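PDB 2OQH: putative isomerase from Streptomyces coelicolor A3, which probably acts on acid sugars as an enolase-superfamily enzyme, perhaps dehydrating D-glucarate to 5-dehydro-4-deoxy-D-glucarate. Local coordinates for residues 5-10 with 37-42; 154-159 with 187-192. One frame throughout, in Å; residues are numbered along the deposited sequence.

Interaction 1. Residues 5-10 with 37-42; sequences ITDVDV and RVRTDS
The guanidinium of Arg-37 meets Asp-9 at its edge, and over the centre of one face NH2 of Arg-39 sits 3.2 Å above the plane. At that edge Arg-37 NH2 bonds Asp-9 OD2 at 2.9 Å in a nearly straight salt bridge. The bond lies close to the guanidinium plane but comes from above the carboxylate, the two planes standing 82° apart. A water at the same edge accepts from Arg-37 NE and donates to Arg-37 O. The second guanidinium, of Arg-39, takes Asp-7 OD2 at its edge, 3.3 Å from NE, and passes NH1 to Glu-45 on strand 45-51. Both arginines start with CG anti to the backbone N and bend at chi3 (63° in Arg-37, -59° in Arg-39), which turns each head along the aspartate beside it.

Beneath, the antiparallel strands pair Asp-7 with Arg-39 and Asp-9 with Arg-37 as hydrogen-bonded partners. A classic beta bulge interrupts the register: Arg-39 O accepts from both Thr-6 N (2.6 Å) and Asp-7 N (3.2 Å). On the other side of the sheet Ile-5 CD1 rests on Val-38 CG1 at 3.7 Å. An alanine in place of Arg-37 would probably leave Asp-9 without its charged mate and Arg-39 NH2 without the flat surface beneath it.

Two like charges brought this close, one NH2 poised over the other guanidinium, would be expected to repel; Asp-7, Asp-9 and Glu-45, each bridged to one of the arginines, probably offset that cost.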
loop_
_atom_site.group_PDB
_atom_site.type_symbol
_atom_site.label_atom_id
_atom_site.label_comp_id
_atom_site.label_asym_id
_atom_site.label_seq_id
_atom_site.Cartn_x
_atom_site.Cartn_y
_atom_site.Cartn_z
ATOM N N ILE A 5 -2.755 -24.054 15.082
ATOM C CA ILE A 5 -2.318 -24.057 13.706
ATOM C C ILE A 5 -1.672 -25.411 13.421
ATOM O O ILE A 5 -0.783 -25.857 14.155
ATOM C CB ILE A 5 -1.316 -22.921 13.452
ATOM C CG1 ILE A 5 -2.024 -21.575 13.667
ATOM C CG2 ILE A 5 -0.740 -23.028 12.045
ATOM C CD1 ILE A 5 -1.128 -20.365 13.483
ATOM N N THR A 6 -2.142 -26.073 12.370
ATOM C CA THR A 6 -1.608 -27.375 11.992
ATOM C C THR A 6 -0.604 -27.272 10.853
ATOM O O THR A 6 0.380 -28.021 10.810
ATOM C CB THR A 6 -2.732 -28.335 11.552
ATOM O OG1 THR A 6 -3.570 -27.682 10.590
ATOM C CG2 THR A 6 -3.569 -28.765 12.748
ATOM N N ASP A 7 -0.841 -26.341 9.935
ATOM C CA ASP A 7 0.054 -26.193 8.794
ATOM C C ASP A 7 0.196 -24.763 8.301
ATOM O O ASP A 7 -0.736 -23.965 8.393
ATOM C CB ASP A 7 -0.444 -27.056 7.627
ATOM C CG ASP A 7 -0.554 -28.523 7.989
ATOM O OD1 ASP A 7 0.487 -29.214 8.058
ATOM O OD2 ASP A 7 -1.689 -28.983 8.215
ATOM N N VAL A 8 1.376 -24.469 7.761
ATOM C CA VAL A 8 1.700 -23.167 7.194
ATOM C C VAL A 8 2.367 -23.473 5.861
ATOM O O VAL A 8 3.513 -23.932 5.828
ATOM C CB VAL A 8 2.710 -22.381 8.067
ATOM C CG1 VAL A 8 2.976 -21.021 7.438
ATOM C CG2 VAL A 8 2.171 -22.216 9.481
ATOM N N ASP A 9 1.650 -23.240 4.766
ATOM C CA ASP A 9 2.186 -23.512 3.436
ATOM C C ASP A 9 2.425 -22.234 2.649
ATOM O O ASP A 9 1.620 -21.297 2.698
ATOM C CB ASP A 9 1.231 -24.433 2.687
ATOM C CG ASP A 9 1.142 -25.800 3.325
ATOM O OD1 ASP A 9 2.188 -26.485 3.372
ATOM O OD2 ASP A 9 0.048 -26.182 3.787
ATOM N N VAL A 10 3.528 -22.207 1.912
ATOM C CA VAL A 10 3.894 -21.021 1.155
ATOM C C VAL A 10 4.103 -21.288 -0.328
ATOM O O VAL A 10 4.759 -22.257 -0.710
ATOM C CB VAL A 10 5.193 -20.402 1.725
ATOM C CG1 VAL A 10 5.382 -18.994 1.187
ATOM C CG2 VAL A 10 5.147 -20.406 3.249
ATOM N N ARG A 37 -0.869 -19.916 3.456
ATOM C CA ARG A 37 -2.112 -20.497 3.955
ATOM C C ARG A 37 -1.878 -21.041 5.356
ATOM O O ARG A 37 -0.956 -21.829 5.582
ATOM C CB ARG A 37 -2.616 -21.650 3.069
ATOM C CG ARG A 37 -3.876 -22.346 3.643
ATOM C CD ARG A 37 -4.327 -23.564 2.813
ATOM N NE ARG A 37 -3.311 -24.608 2.807
ATOM C CZ ARG A 37 -3.224 -25.579 1.902
ATOM N NH1 ARG A 37 -4.104 -25.659 0.911
ATOM N NH2 ARG A 37 -2.236 -26.458 1.976
ATOM N N VAL A 38 -2.711 -20.619 6.296
ATOM C CA VAL A 38 -2.588 -21.105 7.657
ATOM C C VAL A 38 -3.735 -22.072 7.923
ATOM O O VAL A 38 -4.901 -21.692 7.863
ATOM C CB VAL A 38 -2.625 -19.942 8.673
ATOM C CG1 VAL A 38 -2.667 -20.487 10.094
ATOM C CG2 VAL A 38 -1.401 -19.060 8.482
ATOM N N ARG A 39 -3.393 -23.325 8.209
ATOM C CA ARG A 39 -4.398 -24.353 8.478
ATOM C C ARG A 39 -4.560 -24.630 9.974
ATOM O O ARG A 39 -3.578 -24.768 10.696
ATOM C CB ARG A 39 -4.012 -25.644 7.759
ATOM C CG ARG A 39 -4.972 -26.792 7.997
ATOM C CD ARG A 39 -4.371 -28.100 7.504
ATOM N NE ARG A 39 -4.050 -28.062 6.074
ATOM C CZ ARG A 39 -4.948 -27.862 5.112
ATOM N NH1 ARG A 39 -6.222 -27.670 5.428
ATOM N NH2 ARG A 39 -4.584 -27.895 3.832
ATOM N N THR A 40 -5.804 -24.712 10.438
ATOM C CA THR A 40 -6.072 -24.964 11.854
ATOM C C THR A 40 -6.788 -26.296 12.089
ATOM O O THR A 40 -7.579 -26.737 11.252
ATOM C CB THR A 40 -6.937 -23.840 12.463
ATOM O OG1 THR A 40 -8.262 -23.906 11.924
ATOM C CG2 THR A 40 -6.334 -22.468 12.143
ATOM N N ASP A 41 -6.533 -26.924 13.238
ATOM C CA ASP A 41 -7.172 -28.200 13.558
ATOM C C ASP A 41 -8.688 -28.106 13.656
ATOM O O ASP A 41 -9.347 -29.042 14.116
ATOM C CB ASP A 41 -6.596 -28.809 14.852
ATOM C CG ASP A 41 -6.662 -27.867 16.045
ATOM O OD1 ASP A 41 -7.379 -26.843 15.997
ATOM O OD2 ASP A 41 -5.993 -28.165 17.058
ATOM N N SER A 42 -9.255 -26.983 13.230
ATOM C CA SER A 42 -10.707 -26.840 13.261
ATOM C C SER A 42 -11.220 -26.963 11.829
ATOM O O SER A 42 -12.425 -27.053 11.592
ATOM C CB SER A 42 -11.116 -25.474 13.816
ATOM O OG SER A 42 -11.011 -24.475 12.811
HETATM O O HOH W 1 -1.414 -24.828 5.189
#

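Interaction 2. Residues 154-159 with 187-192; sequences HAVRVV and EALPGV
Val-156 and Leu-189 bring the two backbones nearest, with their CA atoms 6.9 Å apart; no hydrogen bond links the segments. Residues 154-159 are regular helix within 147-162, whereas 187-192 holds the last two residues of helix 175-188 and the exit from it. Leu-189 is the first residue to leave helical geometry there, and a type I beta turn from Leu-189 to Val-192 leads into strand 193-197. Arg-186 NH1 bonds the carbonyl oxygens of both Leu-189 and Val-192, the first and last residues of the turn.

The contact is wholly apolar, and Leu-189 is its wedge. Its CG stands anti to the carbonyl carbon (chi1 -66°), and the two methyls fork over the neighbouring helix. CD1 reaches Val-159 CG2 at 3.6 Å and Ala-155 CB at 3.9 Å, one helical turn apart, while CD2 lies 4.0 Å from Val-156 CG2. The Leu-189 and Val-159 side chains run past each other in opposite directions. That same Val-156 methyl also touches Ala-188 CB, at 3.8 Å, so that it is shared between the last helical residue and the leucine after it.

Deeper in, Val-159 and Val-192 both pack on Val-167 of strand 166-170. Two successive outer helices meeting over the strand that runs between them is the repeating pattern of a TIM barrel, here probably in the modified (beta/alpha)7beta form usual for the C-terminal domain of the mandelate racemase/muconate lactonizing enzyme family.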
loop_
_atom_site.group_PDB
_atom_site.type_symbol
_atom_site.label_atom_id
_atom_site.label_comp_id
_atom_site.label_asym_id
_atom_site.label_seq_id
_atom_site.Cartn_x
_atom_site.Cartn_y
_atom_site.Cartn_z
ATOM N N HIS A 154 -3.321 12.512 -21.338
ATOM C CA HIS A 154 -3.438 11.168 -20.790
ATOM C C HIS A 154 -4.129 11.205 -19.435
ATOM O O HIS A 154 -4.960 10.356 -19.130
ATOM C CB HIS A 154 -2.063 10.526 -20.624
ATOM C CG HIS A 154 -2.122 9.126 -20.103
ATOM N ND1 HIS A 154 -2.681 8.090 -20.820
ATOM C CD2 HIS A 154 -1.716 8.594 -18.926
ATOM C CE1 HIS A 154 -2.617 6.979 -20.107
ATOM N NE2 HIS A 154 -2.035 7.258 -18.954
ATOM N N ALA A 155 -3.774 12.198 -18.624
ATOM C CA ALA A 155 -4.356 12.358 -17.303
ATOM C C ALA A 155 -5.864 12.529 -17.431
ATOM O O ALA A 155 -6.639 11.848 -16.755
ATOM C CB ALA A 155 -3.738 13.572 -16.599
ATOM N N VAL A 156 -6.282 13.434 -18.308
ATOM C CA VAL A 156 -7.702 13.674 -18.511
ATOM C C VAL A 156 -8.437 12.402 -18.941
ATOM O O VAL A 156 -9.559 12.157 -18.499
ATOM C CB VAL A 156 -7.934 14.779 -19.561
ATOM C CG1 VAL A 156 -9.417 14.919 -19.857
ATOM C CG2 VAL A 156 -7.374 16.100 -19.042
ATOM N N ARG A 157 -7.797 11.598 -19.787
ATOM C CA ARG A 157 -8.378 10.345 -20.283
ATOM C C ARG A 157 -8.594 9.358 -19.144
ATOM O O ARG A 157 -9.678 8.785 -19.000
ATOM C CB ARG A 157 -7.457 9.690 -21.326
ATOM C CG ARG A 157 -7.329 10.438 -22.645
ATOM C CD ARG A 157 -8.640 10.441 -23.441
ATOM N NE ARG A 157 -9.075 11.808 -23.749
ATOM C CZ ARG A 157 -10.215 12.118 -24.367
ATOM N NH1 ARG A 157 -11.053 11.155 -24.755
ATOM N NH2 ARG A 157 -10.528 13.395 -24.587
ATOM N N VAL A 158 -7.549 9.163 -18.345
ATOM C CA VAL A 158 -7.599 8.240 -17.216
ATOM C C VAL A 158 -8.664 8.626 -16.207
ATOM O O VAL A 158 -9.400 7.771 -15.712
ATOM C CB VAL A 158 -6.244 8.181 -16.486
ATOM C CG1 VAL A 158 -6.345 7.271 -15.267
ATOM C CG2 VAL A 158 -5.175 7.674 -17.432
ATOM N N VAL A 159 -8.747 9.914 -15.904
ATOM C CA VAL A 159 -9.720 10.398 -14.940
ATOM C C VAL A 159 -11.152 10.172 -15.417
ATOM O O VAL A 159 -12.012 9.753 -14.634
ATOM C CB VAL A 159 -9.504 11.910 -14.638
ATOM C CG1 VAL A 159 -10.595 12.431 -13.718
ATOM C CG2 VAL A 159 -8.144 12.115 -13.995
ATOM N N GLU A 187 -3.695 22.431 -14.929
ATOM C CA GLU A 187 -4.448 23.341 -15.788
ATOM C C GLU A 187 -5.573 22.574 -16.483
ATOM O O GLU A 187 -6.664 23.110 -16.675
ATOM C CB GLU A 187 -3.535 23.986 -16.834
ATOM C CG GLU A 187 -4.070 25.307 -17.395
ATOM C CD GLU A 187 -3.171 25.897 -18.474
ATOM O OE1 GLU A 187 -3.243 25.422 -19.632
ATOM O OE2 GLU A 187 -2.382 26.825 -18.163
ATOM N N ALA A 188 -5.314 21.313 -16.822
ATOM C CA ALA A 188 -6.304 20.474 -17.501
ATOM C C ALA A 188 -7.312 19.816 -16.562
ATOM O O ALA A 188 -8.391 19.421 -16.995
ATOM C CB ALA A 188 -5.599 19.401 -18.321
ATOM N N LEU A 189 -6.946 19.688 -15.288
ATOM C CA LEU A 189 -7.808 19.075 -14.273
ATOM C C LEU A 189 -7.790 19.956 -13.023
ATOM O O LEU A 189 -7.125 19.645 -12.031
ATOM C CB LEU A 189 -7.304 17.667 -13.931
ATOM C CG LEU A 189 -7.387 16.645 -15.070
ATOM C CD1 LEU A 189 -6.661 15.361 -14.702
ATOM C CD2 LEU A 189 -8.838 16.368 -15.372
ATOM N N PRO A 190 -8.526 21.075 -13.060
ATOM C CA PRO A 190 -8.600 22.020 -11.948
ATOM C C PRO A 190 -9.052 21.449 -10.610
ATOM O O PRO A 190 -8.573 21.887 -9.564
ATOM C CB PRO A 190 -9.570 23.079 -12.466
ATOM C CG PRO A 190 -9.392 23.017 -13.954
ATOM C CD PRO A 190 -9.337 21.547 -14.197
ATOM N N GLY A 191 -9.956 20.473 -10.635
ATOM C CA GLY A 191 -10.473 19.934 -9.388
ATOM C C GLY A 191 -10.047 18.563 -8.905
ATOM O O GLY A 191 -10.627 18.037 -7.957
ATOM N N VAL A 192 -9.043 17.971 -9.528
ATOM C CA VAL A 192 -8.610 16.659 -9.087
ATOM C C VAL A 192 -7.570 16.817 -7.977
ATOM O O VAL A 192 -6.847 17.813 -7.936
ATOM C CB VAL A 192 -7.976 15.868 -10.256
ATOM C CG1 VAL A 192 -6.576 16.394 -10.545
ATOM C CG2 VAL A 192 -7.934 14.396 -9.927
#

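Interactions 1 and 2 lie on opposite sides of the chain's centre, 47 Å apart between their centres and about 33 Å at their nearest atoms, so neither touches the other. Along the chain they follow in series. Interaction 1 belongs to the three-stranded sheet of the N-terminal domain; interaction 2 belongs to the outer layer of the barrel. Enolase-superfamily enzymes generally form their active site at the C-terminal ends of the barrel strands, closed over by the N-terminal domain. The 187-192 turn instead enters the start of strand 193-197, away from that catalytic end. Together they illustrate two solutions to packing: paired charges on a sheet, methyl groups between helices.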